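Local coordinates for protein NAD(P)H-flavin oxidoreductase (Agrobacterium tumefaciens str. C58, PDB 2FRE) that binds flavin mononucleotide and probably uses NAD(P)H to reduce flavins or nitro compounds, as other members of the nitroreductase family do, at residues T2-R7 with P15-W21; P23-S29 with T163-I169; L40-A46 with A116-L121. One frame throughout, in Å; residues are numbered along the deposited sequence.

Contact 1. Residues T2-R7 with P15-W21. With FMN (flavin mononucleotide), chain C.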
loop_
_atom_site.group_PDB
_atom_site.type_symbol
_atom_site.label_atom_id
_atom_site.label_comp_id
_atom_site.label_asym_id
_atom_site.label_seq_id
_atom_site.Cartn_x
_atom_site.Cartn_y
_atom_site.Cartn_z
ATOM N N THR A 2 -13.514 17.505 2.801
ATOM C CA THR A 2 -13.943 17.061 1.487
ATOM C C THR A 2 -15.243 16.235 1.605
ATOM O O THR A 2 -15.375 15.431 2.525
ATOM C CB THR A 2 -12.801 16.245 0.861
ATOM O OG1 THR A 2 -11.560 16.933 1.084
ATOM C CG2 THR A 2 -12.998 16.050 -0.623
ATOM N N ASN A 3 -16.198 16.467 0.696
ATOM C CA ASN A 3 -17.379 15.606 0.536
ATOM C C ASN A 3 -17.329 14.969 -0.847
ATOM O O ASN A 3 -17.393 15.671 -1.858
ATOM C CB ASN A 3 -18.681 16.396 0.671
ATOM C CG ASN A 3 -18.862 16.984 2.051
ATOM O OD1 ASN A 3 -19.117 16.265 3.019
ATOM N ND2 ASN A 3 -18.748 18.299 2.146
ATOM N N SER A 4 -17.212 13.643 -0.893
ATOM C CA SER A 4 -17.141 12.921 -2.166
ATOM C C SER A 4 -17.446 11.445 -1.958
ATOM O O SER A 4 -17.057 10.867 -0.952
ATOM C CB SER A 4 -15.751 13.098 -2.798
ATOM O OG SER A 4 -15.817 12.923 -4.202
ATOM N N ASN A 5 -18.164 10.845 -2.910
ATOM C CA ASN A 5 -18.466 9.409 -2.882
ATOM C C ASN A 5 -19.129 8.931 -1.586
ATOM O O ASN A 5 -18.733 7.913 -1.019
ATOM C CB ASN A 5 -17.211 8.592 -3.163
ATOM C CG ASN A 5 -17.535 7.161 -3.558
ATOM O OD1 ASN A 5 -18.599 6.890 -4.133
ATOM N ND2 ASN A 5 -16.640 6.233 -3.228
ATOM N N ASN A 6 -20.134 9.684 -1.140
ATOM C CA ASN A 6 -20.898 9.405 0.088
ATOM C C ASN A 6 -19.972 9.316 1.297
ATOM O O ASN A 6 -20.265 8.621 2.260
ATOM C CB ASN A 6 -21.736 8.117 -0.069
ATOM C CG ASN A 6 -23.057 8.131 0.738
ATOM O OD1 ASN A 6 -23.205 8.799 1.774
ATOM N ND2 ASN A 6 -24.027 7.406 0.228
ATOM N N ARG A 7 -18.853 10.029 1.236
ATOM C CA ARG A 7 -17.881 10.051 2.320
ATOM C C ARG A 7 -17.444 11.476 2.614
ATOM O O ARG A 7 -17.388 12.322 1.729
ATOM C CB ARG A 7 -16.635 9.228 1.971
ATOM C CG ARG A 7 -16.866 7.763 1.816
ATOM C CD ARG A 7 -15.699 7.103 1.058
ATOM N NE ARG A 7 -15.661 5.660 1.295
ATOM C CZ ARG A 7 -14.797 4.811 0.733
ATOM N NH1 ARG A 7 -13.914 5.219 -0.171
ATOM N NH2 ARG A 7 -14.816 3.535 1.075
ATOM N N PRO A 15 -9.900 14.234 -3.427
ATOM C CA PRO A 15 -11.093 13.391 -3.540
ATOM C C PRO A 15 -10.831 11.979 -4.039
ATOM O O PRO A 15 -11.650 11.083 -3.810
ATOM C CB PRO A 15 -11.968 14.158 -4.536
ATOM C CG PRO A 15 -11.501 15.549 -4.473
ATOM C CD PRO A 15 -10.039 15.482 -4.199
ATOM N N LEU A 16 -9.715 11.778 -4.728
ATOM C CA LEU A 16 -9.337 10.444 -5.173
ATOM C C LEU A 16 -9.343 9.439 -4.019
ATOM O O LEU A 16 -9.706 8.283 -4.201
ATOM C CB LEU A 16 -7.983 10.463 -5.865
ATOM C CG LEU A 16 -7.890 11.216 -7.202
ATOM C CD1 LEU A 16 -6.437 11.499 -7.569
ATOM C CD2 LEU A 16 -8.590 10.479 -8.333
ATOM N N PHE A 17 -8.951 9.867 -2.827
ATOM C CA PHE A 17 -8.887 8.929 -1.689
ATOM C C PHE A 17 -10.259 8.515 -1.155
ATOM O O PHE A 17 -10.398 7.442 -0.560
ATOM C CB PHE A 17 -8.025 9.535 -0.583
ATOM C CG PHE A 17 -6.603 9.693 -0.989
ATOM C CD1 PHE A 17 -5.783 8.577 -1.109
ATOM C CD2 PHE A 17 -6.081 10.942 -1.265
ATOM C CE1 PHE A 17 -4.473 8.704 -1.488
ATOM C CE2 PHE A 17 -4.756 11.068 -1.658
ATOM C CZ PHE A 17 -3.963 9.949 -1.760
ATOM N N LEU A 18 -11.273 9.351 -1.370
ATOM C CA LEU A 18 -12.650 9.006 -1.036
ATOM C C LEU A 18 -13.377 8.294 -2.188
ATOM O O LEU A 18 -14.282 7.488 -1.949
ATOM C CB LEU A 18 -13.421 10.279 -0.654
ATOM C CG LEU A 18 -12.814 11.127 0.464
ATOM C CD1 LEU A 18 -13.760 12.299 0.821
ATOM C CD2 LEU A 18 -12.576 10.301 1.692
ATOM N N ASP A 19 -13.023 8.647 -3.421
ATOM C CA ASP A 19 -13.675 8.105 -4.626
ATOM C C ASP A 19 -13.274 6.674 -4.911
ATOM O O ASP A 19 -14.063 5.928 -5.487
ATOM C CB ASP A 19 -13.384 8.987 -5.849
ATOM C CG ASP A 19 -14.083 10.311 -5.763
ATOM O OD1 ASP A 19 -15.085 10.414 -5.030
ATOM O OD2 ASP A 19 -13.640 11.251 -6.421
ATOM N N ARG A 20 -12.060 6.283 -4.517
ATOM C CA ARG A 20 -11.668 4.872 -4.648
ATOM C C ARG A 20 -12.439 4.012 -3.651
ATOM O O ARG A 20 -12.384 4.265 -2.457
ATOM C CB ARG A 20 -10.188 4.681 -4.391
ATOM C CG ARG A 20 -9.706 3.237 -4.494
ATOM C CD ARG A 20 -8.706 2.887 -3.457
ATOM N NE ARG A 20 -9.138 3.137 -2.085
ATOM C CZ ARG A 20 -9.987 2.385 -1.396
ATOM N NH1 ARG A 20 -10.555 1.317 -1.936
ATOM N NH2 ARG A 20 -10.288 2.733 -0.151
ATOM N N TRP A 21 -13.121 2.979 -4.137
ATOM C CA TRP A 21 -13.840 2.068 -3.247
ATOM C C TRP A 21 -14.025 0.709 -3.874
ATOM O O TRP A 21 -13.625 0.492 -5.008
ATOM C CB TRP A 21 -15.182 2.645 -2.792
ATOM C CG TRP A 21 -16.281 2.700 -3.797
ATOM C CD1 TRP A 21 -16.315 3.456 -4.928
ATOM C CD2 TRP A 21 -17.550 2.053 -3.711
ATOM N NE1 TRP A 21 -17.510 3.304 -5.572
ATOM C CE2 TRP A 21 -18.294 2.440 -4.847
ATOM C CE3 TRP A 21 -18.130 1.171 -2.793
ATOM C CZ2 TRP A 21 -19.582 2.000 -5.070
ATOM C CZ3 TRP A 21 -19.410 0.720 -3.024
ATOM C CH2 TRP A 21 -20.123 1.126 -4.157
HETATM N N1 FMN C . -14.133 -7.922 0.469
HETATM C C2 FMN C . -14.931 -9.051 0.290
HETATM O O2 FMN C . -16.115 -8.925 -0.042
HETATM N N3 FMN C . -14.417 -10.319 0.501
HETATM C C4 FMN C . -13.114 -10.512 0.871
HETATM O O4 FMN C . -12.632 -11.662 0.830
HETATM C C4A FMN C . -12.308 -9.367 1.049
HETATM N N5 FMN C . -10.984 -9.508 1.427
HETATM C C5A FMN C . -10.186 -8.380 1.523
HETATM C C6 FMN C . -8.853 -8.533 1.865
HETATM C C7 FMN C . -8.024 -7.434 1.964
HETATM C C7M FMN C . -6.555 -7.725 1.820
HETATM C C8 FMN C . -8.523 -6.146 1.744
HETATM C C8M FMN C . -7.597 -5.037 1.301
HETATM C C9 FMN C . -9.859 -5.982 1.404
HETATM C C9A FMN C . -10.702 -7.106 1.315
HETATM N N10 FMN C . -12.034 -6.950 0.994
HETATM C C10 FMN C . -12.825 -8.082 0.842
HETATM C "C1'" FMN C . -12.656 -5.583 0.854
HETATM C "C2'" FMN C . -12.634 -4.731 2.121
HETATM O "O2'" FMN C . -13.677 -5.080 3.023
HETATM C "C3'" FMN C . -12.699 -3.252 1.748
HETATM O "O3'" FMN C . -11.530 -2.890 1.024
HETATM C "C4'" FMN C . -12.880 -2.380 2.985
HETATM O "O4'" FMN C . -14.141 -2.628 3.585
HETATM C "C5'" FMN C . -12.755 -0.888 2.698
HETATM O "O5'" FMN C . -13.734 -0.466 1.763
HETATM P P FMN C . -13.317 0.273 0.395
HETATM O O1P FMN C . -12.795 1.643 0.793
HETATM O O2P FMN C . -12.203 -0.509 -0.283
HETATM O O3P FMN C . -14.555 0.327 -0.459
#
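The guanidinium of Arg7 meets Leu18 O and Arg20 O at its NH1 end and FMN O1P at NH2, all at its edge and near its plane, and the guanidinium of Arg20 likewise takes the phosphate edge-on. One face of the Trp21 indole carries OD1 of Asn5, whose amide is turned 59° from the ring, while FMN O3P lies at the ring's edge. The two side chains cross at about a right angle, Asn5 ND2 coming to 3.3 Å from Trp21 CD1. Arginine suits position 7 because one flat group serves three acceptors: NH1 donates to Leu18 O and Arg20 O, each at 2.9 Å, and NH2 reaches FMN O1P at 2.8 Å. Its chain runs extended from CG to NE, past Leu18 to the phosphate. Leu18 O, near the end of helix 16-19, is gripped twice, since Asn5 ND2 also donates to it at 3.0 Å, nearly straight (165°) and on a lone pair, whereas Arg7 NH1 comes from above the carbonyl plane. Arg20 completes the clamp with NH1 to FMN O2P at 3.0 Å and NH2 to O1P at 2.9 Å; the phosphate they share probably offsets the two arginines' like charges. Ser4 OG donates to Asp19 OD1 at 2.7 Å, and Leu18 CD1 packs against Thr2 CB and CG2. Asn5 sits in the type I' turn from Ser4 to Arg7, whose positive phi asparagine tolerates well. Ser22, Ser181 and Arg183 also hydrogen-bond FMN. Arg7 and Arg20 together form a phosphate site consistent with an FMN-binding nitroreductase fold.

Contact 2. Residues P23-S29 with T163-I169. With FMN (flavin mononucleotide), chain C.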
loop_
_atom_site.group_PDB
_atom_site.type_symbol
_atom_site.label_atom_id
_atom_site.label_comp_id
_atom_site.label_asym_id
_atom_site.label_seq_id
_atom_site.Cartn_x
_atom_site.Cartn_y
_atom_site.Cartn_z
ATOM N N PRO A 23 -16.719 -1.867 -4.663
ATOM C CA PRO A 23 -18.035 -2.429 -4.864
ATOM C C PRO A 23 -17.950 -3.876 -5.330
ATOM O O PRO A 23 -16.854 -4.389 -5.570
ATOM C CB PRO A 23 -18.620 -1.555 -5.974
ATOM C CG PRO A 23 -17.428 -1.193 -6.791
ATOM C CD PRO A 23 -16.329 -0.983 -5.776
ATOM N N ARG A 24 -19.111 -4.509 -5.471
ATOM C CA ARG A 24 -19.204 -5.908 -5.891
ATOM C C ARG A 24 -20.014 -6.104 -7.178
ATOM O O ARG A 24 -19.975 -7.200 -7.741
ATOM C CB ARG A 24 -19.821 -6.762 -4.766
ATOM C CG ARG A 24 -18.935 -6.849 -3.554
ATOM C CD ARG A 24 -19.496 -7.682 -2.457
ATOM N NE ARG A 24 -18.576 -7.630 -1.336
ATOM C CZ ARG A 24 -18.549 -6.673 -0.412
ATOM N NH1 ARG A 24 -19.451 -5.703 -0.416
ATOM N NH2 ARG A 24 -17.625 -6.703 0.541
ATOM N N ALA A 25 -20.743 -5.078 -7.628
ATOM C CA ALA A 25 -21.597 -5.217 -8.834
ATOM C C ALA A 25 -20.795 -4.872 -10.084
ATOM O O ALA A 25 -20.601 -3.704 -10.391
ATOM C CB ALA A 25 -22.836 -4.363 -8.736
ATOM N N PHE A 26 -20.337 -5.905 -10.794
ATOM C CA PHE A 26 -19.518 -5.735 -11.989
ATOM C C PHE A 26 -20.284 -6.189 -13.222
ATOM O O PHE A 26 -21.127 -7.100 -13.153
ATOM C CB PHE A 26 -18.180 -6.474 -11.855
ATOM C CG PHE A 26 -17.278 -5.885 -10.834
ATOM C CD1 PHE A 26 -16.757 -4.605 -10.995
ATOM C CD2 PHE A 26 -16.968 -6.590 -9.677
ATOM C CE1 PHE A 26 -15.923 -4.054 -10.026
ATOM C CE2 PHE A 26 -16.148 -6.034 -8.708
ATOM C CZ PHE A 26 -15.614 -4.774 -8.890
ATOM N N ASP A 27 -19.997 -5.534 -14.346
ATOM C CA ASP A 27 -20.792 -5.740 -15.557
ATOM C C ASP A 27 -20.333 -6.892 -16.454
ATOM O O ASP A 27 -20.991 -7.187 -17.448
ATOM C CB ASP A 27 -20.922 -4.427 -16.352
ATOM C CG ASP A 27 -19.656 -4.034 -17.125
ATOM O OD1 ASP A 27 -18.579 -4.676 -17.004
ATOM O OD2 ASP A 27 -19.757 -3.031 -17.874
ATOM N N GLY A 28 -19.213 -7.529 -16.114
ATOM C CA GLY A 28 -18.760 -8.724 -16.835
ATOM C C GLY A 28 -18.169 -8.440 -18.200
ATOM O O GLY A 28 -17.918 -9.364 -18.961
ATOM N N SER A 29 -17.930 -7.167 -18.501
ATOM C CA SER A 29 -17.427 -6.756 -19.815
ATOM C C SER A 29 -15.948 -7.063 -19.922
ATOM O O SER A 29 -15.274 -7.183 -18.903
ATOM C CB SER A 29 -17.658 -5.264 -20.022
ATOM O OG SER A 29 -16.983 -4.510 -19.032
ATOM N N THR A 163 -15.908 -2.995 -14.245
ATOM C CA THR A 163 -16.692 -1.794 -14.409
ATOM C C THR A 163 -17.985 -1.915 -13.616
ATOM O O THR A 163 -18.737 -2.882 -13.777
ATOM C CB THR A 163 -17.005 -1.560 -15.881
ATOM O OG1 THR A 163 -15.771 -1.406 -16.603
ATOM C CG2 THR A 163 -17.866 -0.321 -16.063
ATOM N N LEU A 164 -18.225 -0.917 -12.770
ATOM C CA LEU A 164 -19.343 -0.907 -11.843
ATOM C C LEU A 164 -20.653 -0.919 -12.605
ATOM O O LEU A 164 -20.756 -0.317 -13.669
ATOM C CB LEU A 164 -19.275 0.342 -10.947
ATOM C CG LEU A 164 -20.341 0.524 -9.849
ATOM C CD1 LEU A 164 -20.295 -0.581 -8.820
ATOM C CD2 LEU A 164 -20.190 1.873 -9.145
ATOM N N THR A 165 -21.643 -1.630 -12.072
ATOM C CA THR A 165 -22.994 -1.587 -12.620
ATOM C C THR A 165 -24.031 -1.532 -11.495
ATOM O O THR A 165 -23.674 -1.413 -10.329
ATOM C CB THR A 165 -23.268 -2.767 -13.578
ATOM O OG1 THR A 165 -24.545 -2.582 -14.196
ATOM C CG2 THR A 165 -23.268 -4.106 -12.861
ATOM N N ASP A 166 -25.311 -1.604 -11.854
ATOM C CA ASP A 166 -26.392 -1.442 -10.886
ATOM C C ASP A 166 -26.390 -2.573 -9.861
ATOM O O ASP A 166 -26.204 -3.749 -10.212
ATOM C CB ASP A 166 -27.754 -1.381 -11.592
ATOM C CG ASP A 166 -28.884 -0.997 -10.650
ATOM O OD1 ASP A 166 -29.006 0.194 -10.275
ATOM O OD2 ASP A 166 -29.654 -1.892 -10.275
ATOM N N LYS A 167 -26.603 -2.203 -8.602
ATOM C CA LYS A 167 -26.617 -3.154 -7.490
ATOM C C LYS A 167 -27.714 -4.214 -7.621
ATOM O O LYS A 167 -27.638 -5.273 -7.002
ATOM C CB LYS A 167 -26.758 -2.415 -6.160
ATOM C CG LYS A 167 -28.105 -1.738 -5.947
ATOM C CD LYS A 167 -28.115 -1.025 -4.616
ATOM C CE LYS A 167 -29.453 -0.360 -4.360
ATOM N NZ LYS A 167 -29.356 0.662 -3.271
ATOM N N SER A 168 -28.728 -3.937 -8.433
ATOM C CA SER A 168 -29.842 -4.869 -8.627
ATOM C C SER A 168 -29.383 -6.244 -9.111
ATOM O O SER A 168 -30.099 -7.219 -8.929
ATOM C CB SER A 168 -30.859 -4.297 -9.618
ATOM O OG SER A 168 -30.253 -4.073 -10.873
ATOM N N ILE A 169 -28.197 -6.334 -9.716
ATOM C CA ILE A 169 -27.681 -7.633 -10.173
ATOM C C ILE A 169 -27.193 -8.524 -9.033
ATOM O O ILE A 169 -26.953 -9.716 -9.234
ATOM C CB ILE A 169 -26.531 -7.490 -11.204
ATOM C CG1 ILE A 169 -25.240 -6.983 -10.550
ATOM C CG2 ILE A 169 -26.942 -6.560 -12.342
ATOM C CD1 ILE A 169 -24.010 -7.372 -11.304
HETATM N N1 FMN C . -14.133 -7.922 0.469
HETATM C C2 FMN C . -14.931 -9.051 0.290
HETATM O O2 FMN C . -16.115 -8.925 -0.042
HETATM N N3 FMN C . -14.417 -10.319 0.501
HETATM C C4 FMN C . -13.114 -10.512 0.871
HETATM O O4 FMN C . -12.632 -11.662 0.830
HETATM C C4A FMN C . -12.308 -9.367 1.049
HETATM N N5 FMN C . -10.984 -9.508 1.427
HETATM C C5A FMN C . -10.186 -8.380 1.523
HETATM C C6 FMN C . -8.853 -8.533 1.865
HETATM C C7 FMN C . -8.024 -7.434 1.964
HETATM C C7M FMN C . -6.555 -7.725 1.820
HETATM C C8 FMN C . -8.523 -6.146 1.744
HETATM C C8M FMN C . -7.597 -5.037 1.301
HETATM C C9 FMN C . -9.859 -5.982 1.404
HETATM C C9A FMN C . -10.702 -7.106 1.315
HETATM N N10 FMN C . -12.034 -6.950 0.994
HETATM C C10 FMN C . -12.825 -8.082 0.842
HETATM C "C1'" FMN C . -12.656 -5.583 0.854
HETATM C "C2'" FMN C . -12.634 -4.731 2.121
HETATM O "O2'" FMN C . -13.677 -5.080 3.023
HETATM C "C3'" FMN C . -12.699 -3.252 1.748
HETATM O "O3'" FMN C . -11.530 -2.890 1.024
HETATM C "C4'" FMN C . -12.880 -2.380 2.985
HETATM O "O4'" FMN C . -14.141 -2.628 3.585
HETATM C "C5'" FMN C . -12.755 -0.888 2.698
HETATM O "O5'" FMN C . -13.734 -0.466 1.763
HETATM P P FMN C . -13.317 0.273 0.395
HETATM O O1P FMN C . -12.795 1.643 0.793
HETATM O O2P FMN C . -12.203 -0.509 -0.283
HETATM O O3P FMN C . -14.555 0.327 -0.459
HETATM O O HOH W 1 -16.759 -5.554 -15.132
HETATM O O HOH W 2 -21.548 -1.059 -16.680
HETATM O O HOH W 3 -14.517 -3.627 -17.508
#
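Pro23 CB and Leu164 CD1 stand only 3.4 Å apart, tighter than carbons usually pack, beside a pairing of two loops that amounts to a single beta bridge. Phe26 and Leu164 form this antiparallel, non-hydrogen-bonded pair, with Thr165 N to Ala25 O at 2.9 Å and Asp27 N to Thr163 O at 3.0 Å on either side of it. With CG opposite the backbone N (chi1 -178°) and chi2 at 62°, Leu164 brings CD1 to the proline ring although its CB points away. The small methyl of Ala25 fits against the backbone of Thr165 and Asp166, with Ile169 CG1 at 4.0 Å from Ala25 CB closing over it. Beyond the bridge, Asp27 builds an Asx turn. Its CG is set between the backbone N and the carbonyl carbon (chi1 76°), folding the carboxylate over Thr163, and OD1 takes Ser29 OG at 2.6 Å on the syn side as well as Ser29 N from above the carboxylate plane. Gly28, at positive phi, suits the turn it occupies. One water links Asp27 OD1 to Thr163 N, a second Asp27 OD2 to Leu164 O, and a third Ser29 OG to Thr163 OG1. At the other end Arg24 brings NE and NH2 to the flavin O2, with NH2 at 2.7 Å. Glu178 holds the backbone nitrogens of Arg24 and Ala25, Trp81 of helix 76-82 packs on Phe26, and His131 of strand 131-135 lies against Pro23 and Leu164, where the loop between helices 16-19 and 33-44 joins the loop between strand 153-162 and helix 172-176.

Contact 3. Residues L40-A46 with A116-L121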
loop_
_atom_site.group_PDB
_atom_site.type_symbol
_atom_site.label_atom_id
_atom_site.label_comp_id
_atom_site.label_asym_id
_atom_site.label_seq_id
_atom_site.Cartn_x
_atom_site.Cartn_y
_atom_site.Cartn_z
ATOM N N LEU A 40 -1.140 -2.711 -13.789
ATOM C CA LEU A 40 -0.040 -3.438 -13.175
ATOM C C LEU A 40 1.286 -2.679 -13.291
ATOM O O LEU A 40 2.140 -2.794 -12.424
ATOM C CB LEU A 40 0.055 -4.862 -13.752
ATOM C CG LEU A 40 -1.150 -5.768 -13.472
ATOM C CD1 LEU A 40 -0.943 -7.185 -14.071
ATOM C CD2 LEU A 40 -1.489 -5.862 -12.015
ATOM N N ASP A 41 1.437 -1.863 -14.338
ATOM C CA ASP A 41 2.612 -1.003 -14.491
ATOM C C ASP A 41 2.669 0.014 -13.341
ATOM O O ASP A 41 3.692 0.171 -12.687
ATOM C CB ASP A 41 2.578 -0.287 -15.861
ATOM C CG ASP A 41 3.917 0.275 -16.267
ATOM O OD1 ASP A 41 4.935 0.045 -15.571
ATOM O OD2 ASP A 41 3.960 0.939 -17.312
ATOM N N ALA A 42 1.545 0.657 -13.046
ATOM C CA ALA A 42 1.482 1.578 -11.904
ATOM C C ALA A 42 1.819 0.878 -10.577
ATOM O O ALA A 42 2.593 1.401 -9.750
ATOM C CB ALA A 42 0.094 2.255 -11.842
ATOM N N ALA A 43 1.236 -0.304 -10.376
ATOM C CA ALA A 43 1.502 -1.129 -9.205
ATOM C C ALA A 43 3.011 -1.419 -9.012
ATOM O O ALA A 43 3.529 -1.303 -7.902
ATOM C CB ALA A 43 0.686 -2.449 -9.287
ATOM N N HIS A 44 3.701 -1.738 -10.097
ATOM C CA HIS A 44 5.120 -2.108 -10.063
ATOM C C HIS A 44 6.055 -0.911 -9.887
ATOM O O HIS A 44 7.266 -1.093 -9.681
ATOM C CB HIS A 44 5.476 -2.974 -11.304
ATOM C CG HIS A 44 6.307 -2.296 -12.354
ATOM N ND1 HIS A 44 7.518 -2.806 -12.780
ATOM C CD2 HIS A 44 6.096 -1.179 -13.085
ATOM C CE1 HIS A 44 8.015 -2.027 -13.726
ATOM N NE2 HIS A 44 7.181 -1.023 -13.919
ATOM N N TRP A 45 5.501 0.302 -9.985
ATOM C CA TRP A 45 6.231 1.531 -9.644
ATOM C C TRP A 45 6.213 1.885 -8.149
ATOM O O TRP A 45 6.739 2.931 -7.742
ATOM C CB TRP A 45 5.748 2.723 -10.490
ATOM C CG TRP A 45 6.437 2.775 -11.769
ATOM C CD1 TRP A 45 5.946 2.428 -12.992
ATOM C CD2 TRP A 45 7.786 3.174 -11.975
ATOM N NE1 TRP A 45 6.906 2.595 -13.951
ATOM C CE2 TRP A 45 8.053 3.048 -13.352
ATOM C CE3 TRP A 45 8.800 3.639 -11.125
ATOM C CZ2 TRP A 45 9.290 3.360 -13.898
ATOM C CZ3 TRP A 45 10.037 3.936 -11.671
ATOM C CH2 TRP A 45 10.264 3.802 -13.045
ATOM N N ALA A 46 5.643 1.011 -7.319
ATOM C CA ALA A 46 5.555 1.282 -5.904
ATOM C C ALA A 46 6.933 1.301 -5.258
ATOM O O ALA A 46 7.859 0.669 -5.757
ATOM C CB ALA A 46 4.644 0.252 -5.216
ATOM N N ALA A 116 1.595 -1.637 -0.648
ATOM C CA ALA A 116 1.842 -0.414 -1.404
ATOM C C ALA A 116 1.590 -0.592 -2.911
ATOM O O ALA A 116 0.973 0.248 -3.552
ATOM C CB ALA A 116 3.260 0.109 -1.145
ATOM N N ALA A 117 2.082 -1.689 -3.473
ATOM C CA ALA A 117 1.821 -2.023 -4.873
ATOM C C ALA A 117 0.313 -2.243 -5.132
ATOM O O ALA A 117 -0.236 -1.810 -6.151
ATOM C CB ALA A 117 2.615 -3.244 -5.256
ATOM N N TRP A 118 -0.352 -2.916 -4.205
ATOM C CA TRP A 118 -1.783 -3.124 -4.309
ATOM C C TRP A 118 -2.567 -1.815 -4.280
ATOM O O TRP A 118 -3.472 -1.639 -5.105
ATOM C CB TRP A 118 -2.264 -4.109 -3.247
ATOM C CG TRP A 118 -3.554 -3.777 -2.570
ATOM C CD1 TRP A 118 -3.714 -3.455 -1.258
ATOM C CD2 TRP A 118 -4.865 -3.808 -3.148
ATOM N NE1 TRP A 118 -5.064 -3.257 -0.979
ATOM C CE2 TRP A 118 -5.783 -3.460 -2.126
ATOM C CE3 TRP A 118 -5.353 -4.070 -4.434
ATOM C CZ2 TRP A 118 -7.162 -3.368 -2.351
ATOM C CZ3 TRP A 118 -6.731 -3.986 -4.667
ATOM C CH2 TRP A 118 -7.623 -3.633 -3.617
ATOM N N PHE A 119 -2.233 -0.891 -3.378
ATOM C CA PHE A 119 -2.938 0.403 -3.391
ATOM C C PHE A 119 -2.716 1.100 -4.721
ATOM O O PHE A 119 -3.633 1.696 -5.288
ATOM C CB PHE A 119 -2.568 1.347 -2.251
ATOM C CG PHE A 119 -3.467 2.507 -2.190
ATOM C CD1 PHE A 119 -4.682 2.416 -1.542
ATOM C CD2 PHE A 119 -3.181 3.656 -2.912
ATOM C CE1 PHE A 119 -5.585 3.480 -1.552
ATOM C CE2 PHE A 119 -4.058 4.716 -2.929
ATOM C CZ PHE A 119 -5.263 4.642 -2.263
ATOM N N SER A 120 -1.482 1.047 -5.200
ATOM C CA SER A 120 -1.132 1.651 -6.471
ATOM C C SER A 120 -1.983 1.058 -7.597
ATOM O O SER A 120 -2.510 1.787 -8.442
ATOM C CB SER A 120 0.357 1.426 -6.742
ATOM O OG SER A 120 1.174 2.124 -5.812
ATOM N N LEU A 121 -2.127 -0.266 -7.583
ATOM C CA LEU A 121 -3.008 -1.016 -8.507
ATOM C C LEU A 121 -4.460 -0.492 -8.476
ATOM O O LEU A 121 -5.070 -0.185 -9.518
ATOM C CB LEU A 121 -2.967 -2.504 -8.118
ATOM C CG LEU A 121 -3.569 -3.577 -9.025
ATOM C CD1 LEU A 121 -3.051 -4.942 -8.583
ATOM C CD2 LEU A 121 -5.090 -3.523 -9.033
HETATM O O HOH W 4 3.179 3.064 -7.521
#
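Leu121 has CG opposite its backbone N (chi1 -169°), and Leu40 has CG opposite its carbonyl carbon (chi1 -64°); with these torsions the two chains lie side by side, pointing the same way, with Leu40 CD2 at 3.9 Å from Leu121 CD1. The hydroxyl of Ser120 turns back along its own helix, where it donates to Ala116 O at 2.9 Å. That carbonyl accepts Ser120 N too, the two donors arriving from opposite faces of its plane. From the leucine pair onward the helices meet through alanines. Ala43 and Ala117 lie opposite one another, their CA atoms 4.4 Å apart, and the short segments approach to 7.4 Å between axes at an angle of 146°, roughly antiparallel. The small methyls suit this close approach: Ala43 CB comes within 3.3 Å of Ala117 O, and each alanine CA makes a C-H...O contact with the other's carbonyl. Ala46, just past the helix, rests its CB against the peptide link from Ala116 to Ala117, reaching Ala117 CA at 3.6 Å, while Ser120 CB sits over Ala43 CA. A water donates to Ala42 O and to Ser120 OG, each at 2.8 Å. From strand 55-61, Phe57 touches Ala43, and Trp55 touches Ala46 and Ala117. Helix 110-127 also carries Trp118, which touches FMN and meets Phe112 of the second subunit; Phe119 of that subunit packs on Ser120. The chemistry is thus almost wholly apolar and steric, close backbone packing bought with small residues; its one buried hydroxyl is satisfied within its helix and by the water, which provides the polar link between the helices.

How the contacts relate
From the N terminus, contact 1 closes first, a short loop that turns the chain's opening hairpin back onto helix 16-19. Contact 2 begins directly afterwards, and its long loop runs to the end of strand 153-162. Contact 3 falls wholly within that span, pairing helix 33-44 with helix 110-127, so contacts 2 and 3 nest and neither crosses contact 1. Contacts 1 and 2 touch where Trp21 packs on Leu164, and both hold FMN, by its phosphate and its flavin ring respectively. Arg20 and Phe17 of contact 1 pack on Phe119 of contact 3. Contacts 1 and 3 both touch the second subunit, so parts of both lie at the dimer interface.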